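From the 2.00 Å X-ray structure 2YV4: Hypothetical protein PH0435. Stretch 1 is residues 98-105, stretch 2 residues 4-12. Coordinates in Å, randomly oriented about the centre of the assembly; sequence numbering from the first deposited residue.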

# COMPACT_ATOMS: atom_id res chain seq x y z
N SER A 98 -15.83 -0.02 -0.10
CA SER A 98 -15.22 -1.34 0.03
C SER A 98 -14.60 -1.54 1.42
O SER A 98 -14.74 -2.60 2.03
CB SER A 98 -14.15 -1.53 -1.06
OG SER A 98 -13.22 -0.46 -1.06
N GLY A 99 -13.90 -0.51 1.90
CA GLY A 99 -13.30 -0.60 3.23
C GLY A 99 -11.79 -0.69 3.30
O GLY A 99 -11.17 -1.54 2.67
N TYR A 100 -11.19 0.20 4.09
CA TYR A 100 -9.75 0.19 4.29
C TYR A 100 -9.35 0.88 5.59
O TYR A 100 -10.08 1.72 6.12
CB TYR A 100 -9.01 0.84 3.11
CG TYR A 100 -9.27 2.32 2.88
CD1 TYR A 100 -10.21 2.75 1.95
CD2 TYR A 100 -8.53 3.29 3.57
CE1 TYR A 100 -10.41 4.10 1.69
CE2 TYR A 100 -8.73 4.65 3.33
CZ TYR A 100 -9.67 5.05 2.38
OH TYR A 100 -9.88 6.38 2.12
N LYS A 101 -8.20 0.49 6.12
CA LYS A 101 -7.69 1.05 7.36
C LYS A 101 -6.70 2.17 7.05
O LYS A 101 -6.01 2.13 6.04
CB LYS A 101 -6.99 -0.04 8.16
CG LYS A 101 -6.37 0.42 9.47
CD LYS A 101 -5.65 -0.77 10.12
CE LYS A 101 -5.14 -0.45 11.50
NZ LYS A 101 -4.37 -1.61 12.05
N ILE A 102 -6.64 3.16 7.93
CA ILE A 102 -5.70 4.26 7.74
C ILE A 102 -4.77 4.31 8.94
O ILE A 102 -5.21 4.40 10.08
CB ILE A 102 -6.43 5.61 7.62
CG1 ILE A 102 -7.33 5.60 6.38
CG2 ILE A 102 -5.42 6.75 7.53
CD1 ILE A 102 -8.12 6.87 6.19
N VAL A 103 -3.47 4.24 8.66
CA VAL A 103 -2.46 4.27 9.70
C VAL A 103 -1.57 5.50 9.52
O VAL A 103 -0.98 5.70 8.45
CB VAL A 103 -1.57 3.01 9.64
CG1 VAL A 103 -0.50 3.08 10.71
CG2 VAL A 103 -2.42 1.77 9.83
N LYS A 104 -1.49 6.32 10.56
CA LYS A 104 -0.67 7.52 10.53
C LYS A 104 0.78 7.11 10.72
O LYS A 104 1.11 6.42 11.69
CB LYS A 104 -1.10 8.47 11.66
CG LYS A 104 -0.20 9.68 11.85
CD LYS A 104 -0.67 10.53 13.02
CE LYS A 104 0.21 11.76 13.21
NZ LYS A 104 -0.27 12.60 14.34
N ALA A 105 1.66 7.53 9.81
CA ALA A 105 3.07 7.17 9.90
C ALA A 105 3.77 7.87 11.07
O ALA A 105 3.26 8.91 11.53
CB ALA A 105 3.78 7.52 8.60
OXT ALA A 105 4.83 7.36 11.49
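Stretch 2 (4-12) AEVIVVEGP

Stretch 2 runs as an extended strand, Glu5 to Gly11, beside the C-terminal strand that ends at Lys104, parallel to it with a signed crossing angle of -28° and axes approaching to 4.7 Å. Lys101 pairs with Ile7, Ile102 with Val8, Val103 with Val9 and Lys104 with Glu10, CA to CA 4.6 to 5.3 Å. As in any parallel ladder, alternate residues of each strand do the bonding: Lys101 N to Val6 O (2.9 Å), Val8 N to Lys101 O (2.8 Å), Val103 N to Val8 O (2.9 Å), Glu10 N to Val103 O (3.0 Å) and Ala105 N to Glu10 O (2.8 Å). One water extends the ladder, accepting from Val6 N (2.8 Å) and donating to Gly99 O (2.7 Å).

Val6, Val8, Val9 and Val103 are all t at chi1; Ile7 is m, t, like Ile102. On one face, chi1 t turns Val103 CG2 to Ile7 CG2 at 3.5 Å, while Val103 CG1 stays 5.5 Å from Ile7 CG2. Lys101, t at all four chi, passes Glu5, Lys101 CD to Glu5 OE2 4.2 Å, and carries Lys101 NZ out to 5.2 Å from Glu5 OE2, so no salt bridge forms. On the other, Tyr100 (p) brings CD2 to 3.7 Å from Val8 CG2, and Glu10, p at chi1, lays its CD against Ile102 CG2 at 3.5 Å. Gly11 has phi 137°; a CB there would clash with Pro12 CD.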

# COMPACT_ATOMS: atom_id res chain seq x y z
N ALA A 4 -8.02 -8.97 -0.17
CA ALA A 4 -7.11 -8.69 0.93
C ALA A 4 -7.51 -7.46 1.73
O ALA A 4 -8.20 -6.57 1.22
CB ALA A 4 -5.69 -8.50 0.39
N GLU A 5 -7.09 -7.42 2.98
CA GLU A 5 -7.37 -6.27 3.83
C GLU A 5 -6.49 -5.16 3.28
O GLU A 5 -5.35 -5.40 2.90
CB GLU A 5 -6.97 -6.55 5.28
CG GLU A 5 -7.33 -5.43 6.25
CD GLU A 5 -6.57 -5.52 7.57
OE1 GLU A 5 -6.29 -6.65 8.02
OE2 GLU A 5 -6.27 -4.46 8.15
N VAL A 6 -7.02 -3.94 3.21
CA VAL A 6 -6.23 -2.83 2.69
C VAL A 6 -5.88 -1.85 3.80
O VAL A 6 -6.74 -1.45 4.59
CB VAL A 6 -6.99 -2.12 1.56
CG1 VAL A 6 -6.22 -0.89 1.09
CG2 VAL A 6 -7.19 -3.09 0.39
N ILE A 7 -4.60 -1.51 3.88
CA ILE A 7 -4.11 -0.57 4.88
C ILE A 7 -3.34 0.54 4.19
O ILE A 7 -2.35 0.28 3.50
CB ILE A 7 -3.14 -1.23 5.88
CG1 ILE A 7 -3.83 -2.39 6.61
CG2 ILE A 7 -2.64 -0.18 6.88
CD1 ILE A 7 -2.93 -3.11 7.59
N VAL A 8 -3.79 1.78 4.37
CA VAL A 8 -3.12 2.92 3.77
C VAL A 8 -2.26 3.59 4.85
O VAL A 8 -2.77 3.97 5.90
CB VAL A 8 -4.15 3.95 3.25
CG1 VAL A 8 -3.42 5.15 2.64
CG2 VAL A 8 -5.06 3.30 2.24
N VAL A 9 -0.96 3.71 4.59
CA VAL A 9 -0.07 4.35 5.55
C VAL A 9 0.25 5.74 5.01
O VAL A 9 0.87 5.89 3.95
CB VAL A 9 1.24 3.55 5.74
CG1 VAL A 9 2.19 4.31 6.67
CG2 VAL A 9 0.91 2.18 6.32
N GLU A 10 -0.18 6.77 5.74
CA GLU A 10 0.01 8.15 5.31
C GLU A 10 0.91 9.00 6.20
O GLU A 10 1.14 8.70 7.37
CB GLU A 10 -1.36 8.83 5.20
CG GLU A 10 -2.30 8.45 6.32
CD GLU A 10 -3.39 9.47 6.56
OE1 GLU A 10 -4.17 9.74 5.62
OE2 GLU A 10 -3.45 10.00 7.69
N GLY A 11 1.40 10.09 5.62
CA GLY A 11 2.27 11.00 6.33
C GLY A 11 3.43 11.41 5.44
O GLY A 11 3.45 11.07 4.26
N PRO A 12 4.40 12.17 5.97
CA PRO A 12 5.53 12.58 5.12
C PRO A 12 6.28 11.33 4.68
O PRO A 12 6.35 10.35 5.43
CB PRO A 12 6.35 13.48 6.05
CG PRO A 12 6.04 12.95 7.42
CD PRO A 12 4.55 12.70 7.34
O HOH W 1 -9.79 -3.67 3.69